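Local coordinates for uncharacterized ACR, COG1565 superfamily (Burkholderia thailandensis, PDB 4F3N), which is of unknown function but has a methyltransferase fold and may, like its family, be an S-adenosylmethionine-dependent protein-arginine methyltransferase, at residues Ala126-Thr138 against Phe412-Ala424. Numbering follows the deposited sequence.
Sequences ARPVAQALDASGT and FSRGIDGALDAFA
The side-chain amide of Gln131 meets the carboxylate of Asp421 at a steep angle, the two planes turned 78° apart. Gln131 OE1 accepts a hydrogen bond from the backbone N of Asp421 at 2.9 Å, with the donor tilted 25° from the carbonyl plane, while Gln131 NE2 makes a weak, nearly straight bond to Asp421 OD1 at 3.4 Å. Water 1 also donates to OE1 and accepts from the backbone N of Ala422, so Gln131 OE1 holds the amide of Asp421 directly and that of Ala422 through the water. With CG anti to the backbone N (chi1 -166°) and the chain extended beyond it, Gln131 runs past Leu420 in the opposite direction, laying its CG against CD2 of that leucine at 3.9 Å. Leu420 CD1 turns instead to the ring of Pro128, whose CB lies 3.7 Å from the methyl of Ala422. Toward the helix end, Ile416 spreads over three residues: its CD1 touches the CB of Ala132, CG2 the CB of Ala135, and CG1 the CB of Ser136. Ser136 OG, set between its own backbone N and carbonyl carbon, donates to Ala132 O at 2.8 Å; Ser136 N reaches the same oxygen from the opposite face. Water 2 joins Ala135 O to the backbone N of Asp417. The apolar layer continues into the sheet, where Ile416 and Ala132 both touch Ala293 and Leu420 rests on Phe295 and Leu358. The helix closes in a Schellman motif, with Gly137 at positive phi and Thr138 N bonded to Leu133 O. Thus the chain leaving strand 407-414 runs along helix 118-136, which leads into strand 140-144 of the same seven-stranded mixed sheet, whose strand order 3-2-1-4-5-7-6 is that of the Rossmann-like class I methyltransferase fold.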
loop_
_atom_site.group_PDB
_atom_site.type_symbol
_atom_site.label_atom_id
_atom_site.label_comp_id
_atom_site.label_asym_id
_atom_site.label_seq_id
_atom_site.Cartn_x
_atom_site.Cartn_y
_atom_site.Cartn_z
ATOM N N ALA A 126 13.590 3.579 10.886
ATOM C CA ALA A 126 13.746 4.605 11.915
ATOM C C ALA A 126 14.860 5.586 11.572
ATOM O O ALA A 126 14.801 6.782 11.903
ATOM C CB ALA A 126 13.937 3.961 13.313
ATOM N N ARG A 127 15.901 5.123 10.881
ATOM C CA ARG A 127 17.002 6.034 10.546
ATOM C C ARG A 127 16.655 7.171 9.582
ATOM O O ARG A 127 16.797 8.347 9.947
ATOM C CB ARG A 127 18.228 5.241 10.140
ATOM C CG ARG A 127 18.706 4.459 11.360
ATOM C CD ARG A 127 19.794 3.452 11.104
ATOM N NE ARG A 127 20.012 2.666 12.334
ATOM C CZ ARG A 127 21.050 1.867 12.539
ATOM N NH1 ARG A 127 21.986 1.717 11.597
ATOM N NH2 ARG A 127 21.149 1.213 13.700
ATOM N N PRO A 128 16.165 6.841 8.371
ATOM C CA PRO A 128 15.652 7.951 7.540
ATOM C C PRO A 128 14.457 8.694 8.118
ATOM O O PRO A 128 14.308 9.891 7.851
ATOM C CB PRO A 128 15.306 7.271 6.191
ATOM C CG PRO A 128 15.213 5.796 6.508
ATOM C CD PRO A 128 16.079 5.530 7.696
ATOM N N VAL A 129 13.598 8.052 8.900
ATOM C CA VAL A 129 12.528 8.782 9.561
ATOM C C VAL A 129 13.121 9.840 10.499
ATOM O O VAL A 129 12.746 10.998 10.457
ATOM C CB VAL A 129 11.555 7.844 10.279
ATOM C CG1 VAL A 129 10.546 8.590 11.172
ATOM C CG2 VAL A 129 10.797 7.051 9.199
ATOM N N ALA A 130 14.084 9.448 11.307
ATOM C CA ALA A 130 14.733 10.411 12.222
ATOM C C ALA A 130 15.445 11.527 11.439
ATOM O O ALA A 130 15.371 12.717 11.793
ATOM C CB ALA A 130 15.686 9.668 13.159
ATOM N N GLN A 131 16.132 11.164 10.367
ATOM C CA GLN A 131 16.790 12.151 9.548
ATOM C C GLN A 131 15.801 13.147 8.949
ATOM O O GLN A 131 16.102 14.338 8.879
ATOM C CB GLN A 131 17.649 11.499 8.458
ATOM C CG GLN A 131 18.598 12.487 7.822
ATOM C CD GLN A 131 19.626 11.843 6.880
ATOM O OE1 GLN A 131 19.318 10.909 6.158
ATOM N NE2 GLN A 131 20.864 12.349 6.899
ATOM N N ALA A 132 14.628 12.695 8.520
ATOM C CA ALA A 132 13.621 13.592 7.958
ATOM C C ALA A 132 13.026 14.494 9.036
ATOM O O ALA A 132 12.802 15.685 8.782
ATOM C CB ALA A 132 12.528 12.792 7.244
ATOM N N LEU A 133 12.785 13.933 10.234
ATOM C CA LEU A 133 12.304 14.733 11.383
ATOM C C LEU A 133 13.328 15.835 11.688
ATOM O O LEU A 133 12.974 16.984 11.850
ATOM C CB LEU A 133 12.091 13.849 12.598
ATOM C CG LEU A 133 10.892 12.911 12.525
ATOM C CD1 LEU A 133 11.000 11.838 13.610
ATOM C CD2 LEU A 133 9.531 13.612 12.586
ATOM N N ASP A 134 14.601 15.468 11.787
ATOM C CA ASP A 134 15.645 16.462 12.099
ATOM C C ASP A 134 15.711 17.547 11.042
ATOM O O ASP A 134 15.860 18.745 11.350
ATOM C CB ASP A 134 17.032 15.807 12.108
ATOM C CG ASP A 134 17.275 14.898 13.322
ATOM O OD1 ASP A 134 16.612 15.055 14.365
ATOM O OD2 ASP A 134 18.189 14.051 13.223
ATOM N N ALA A 135 15.744 17.115 9.790
ATOM C CA ALA A 135 15.909 18.034 8.658
ATOM C C ALA A 135 14.744 19.025 8.527
ATOM O O ALA A 135 14.965 20.192 8.146
ATOM C CB ALA A 135 16.101 17.241 7.383
ATOM N N SER A 136 13.515 18.574 8.831
ATOM C CA SER A 136 12.330 19.409 8.786
ATOM C C SER A 136 11.984 20.098 10.102
ATOM O O SER A 136 11.059 20.902 10.138
ATOM C CB SER A 136 11.106 18.627 8.301
ATOM O OG SER A 136 10.783 17.583 9.184
ATOM N N GLY A 137 12.715 19.781 11.159
ATOM C CA GLY A 137 12.442 20.322 12.506
ATOM C C GLY A 137 11.081 19.940 13.027
ATOM O O GLY A 137 10.415 20.741 13.676
ATOM N N THR A 138 10.678 18.698 12.794
ATOM C CA THR A 138 9.380 18.219 13.246
ATOM C C THR A 138 9.544 17.052 14.214
ATOM O O THR A 138 10.670 16.515 14.393
ATOM C CB THR A 138 8.514 17.828 12.046
ATOM O OG1 THR A 138 9.181 16.814 11.297
ATOM C CG2 THR A 138 8.233 19.055 11.142
ATOM N N PHE A 412 8.185 12.020 -0.445
ATOM C CA PHE A 412 7.939 13.421 -0.740
ATOM C C PHE A 412 8.267 14.262 0.491
ATOM O O PHE A 412 8.236 13.785 1.642
ATOM C CB PHE A 412 6.463 13.610 -1.124
ATOM C CG PHE A 412 6.024 12.785 -2.293
ATOM C CD1 PHE A 412 6.319 13.200 -3.571
ATOM C CD2 PHE A 412 5.366 11.564 -2.114
ATOM C CE1 PHE A 412 5.937 12.431 -4.662
ATOM C CE2 PHE A 412 4.982 10.803 -3.199
ATOM C CZ PHE A 412 5.238 11.259 -4.467
ATOM N N SER A 413 8.528 15.545 0.287
ATOM C CA SER A 413 8.907 16.385 1.390
ATOM C C SER A 413 8.542 17.841 1.177
ATOM O O SER A 413 8.276 18.281 0.065
ATOM C CB SER A 413 10.400 16.289 1.704
ATOM O OG SER A 413 11.185 16.679 0.585
ATOM N N ARG A 414 8.477 18.536 2.300
ATOM C CA ARG A 414 8.411 19.998 2.321
ATOM C C ARG A 414 9.307 20.458 3.441
ATOM O O ARG A 414 9.265 19.939 4.563
ATOM C CB ARG A 414 7.012 20.498 2.571
ATOM C CG ARG A 414 6.040 20.128 1.491
ATOM C CD ARG A 414 4.771 20.919 1.714
ATOM N NE ARG A 414 3.671 20.498 0.860
ATOM C CZ ARG A 414 3.257 21.158 -0.212
ATOM N NH1 ARG A 414 3.887 22.257 -0.644
ATOM N NH2 ARG A 414 2.201 20.698 -0.880
ATOM N N GLY A 415 10.164 21.426 3.137
ATOM C CA GLY A 415 11.046 21.940 4.140
ATOM C C GLY A 415 12.242 21.100 4.439
ATOM O O GLY A 415 12.851 21.298 5.486
ATOM N N ILE A 416 12.584 20.171 3.546
ATOM C CA ILE A 416 13.803 19.403 3.639
ATOM C C ILE A 416 14.693 19.810 2.455
ATOM O O ILE A 416 14.288 19.704 1.301
ATOM C CB ILE A 416 13.538 17.876 3.663
ATOM C CG1 ILE A 416 12.752 17.502 4.941
ATOM C CG2 ILE A 416 14.833 17.108 3.621
ATOM C CD1 ILE A 416 12.502 16.013 5.104
ATOM N N ASP A 417 15.888 20.311 2.767
ATOM C CA ASP A 417 16.842 20.767 1.761
ATOM C C ASP A 417 17.929 19.708 1.792
ATOM O O ASP A 417 18.351 19.262 2.849
ATOM C CB ASP A 417 17.425 22.148 2.167
ATOM C CG ASP A 417 16.374 23.099 2.747
ATOM O OD1 ASP A 417 15.515 23.508 1.982
ATOM O OD2 ASP A 417 16.457 23.464 3.963
ATOM N N GLY A 418 18.429 19.313 0.654
ATOM C CA GLY A 418 19.424 18.277 0.652
ATOM C C GLY A 418 18.755 16.917 0.544
ATOM O O GLY A 418 17.543 16.833 0.277
ATOM N N ALA A 419 19.544 15.881 0.772
ATOM C CA ALA A 419 19.162 14.485 0.488
ATOM C C ALA A 419 19.139 13.719 1.795
ATOM O O ALA A 419 19.855 14.090 2.739
ATOM C CB ALA A 419 20.196 13.851 -0.451
ATOM N N LEU A 420 18.333 12.660 1.879
ATOM C CA LEU A 420 18.474 11.667 2.934
ATOM C C LEU A 420 19.516 10.661 2.528
ATOM O O LEU A 420 19.614 10.307 1.339
ATOM C CB LEU A 420 17.193 10.858 3.209
ATOM C CG LEU A 420 15.932 11.623 3.569
ATOM C CD1 LEU A 420 14.831 10.582 3.808
ATOM C CD2 LEU A 420 16.161 12.541 4.762
ATOM N N ASP A 421 20.260 10.199 3.516
ATOM C CA ASP A 421 21.252 9.124 3.322
ATOM C C ASP A 421 20.560 7.919 2.684
ATOM O O ASP A 421 21.136 7.225 1.846
ATOM C CB ASP A 421 21.894 8.734 4.664
ATOM C CG ASP A 421 22.743 9.874 5.270
ATOM O OD1 ASP A 421 22.940 10.908 4.606
ATOM O OD2 ASP A 421 23.180 9.739 6.420
ATOM N N ALA A 422 19.306 7.671 3.052
ATOM C CA ALA A 422 18.623 6.490 2.507
ATOM C C ALA A 422 18.438 6.476 1.005
ATOM O O ALA A 422 18.306 5.379 0.429
ATOM C CB ALA A 422 17.291 6.255 3.208
ATOM N N PHE A 423 18.469 7.648 0.368
ATOM C CA PHE A 423 18.307 7.760 -1.069
ATOM C C PHE A 423 19.593 8.238 -1.762
ATOM O O PHE A 423 19.582 8.450 -2.987
ATOM C CB PHE A 423 17.181 8.742 -1.428
ATOM C CG PHE A 423 15.780 8.308 -1.011
ATOM C CD1 PHE A 423 15.117 7.273 -1.660
ATOM C CD2 PHE A 423 15.128 8.962 0.013
ATOM C CE1 PHE A 423 13.822 6.921 -1.290
ATOM C CE2 PHE A 423 13.838 8.606 0.412
ATOM C CZ PHE A 423 13.185 7.587 -0.248
ATOM N N ALA A 424 20.698 8.399 -1.031
ATOM C CA ALA A 424 21.914 9.087 -1.598
ATOM C C ALA A 424 22.762 8.239 -2.555
ATOM O O ALA A 424 23.643 8.757 -3.263
ATOM C CB ALA A 424 22.792 9.626 -0.466
HETATM O O HOH W 1 18.448 8.424 5.657
HETATM O O HOH W 2 16.597 20.450 5.472
#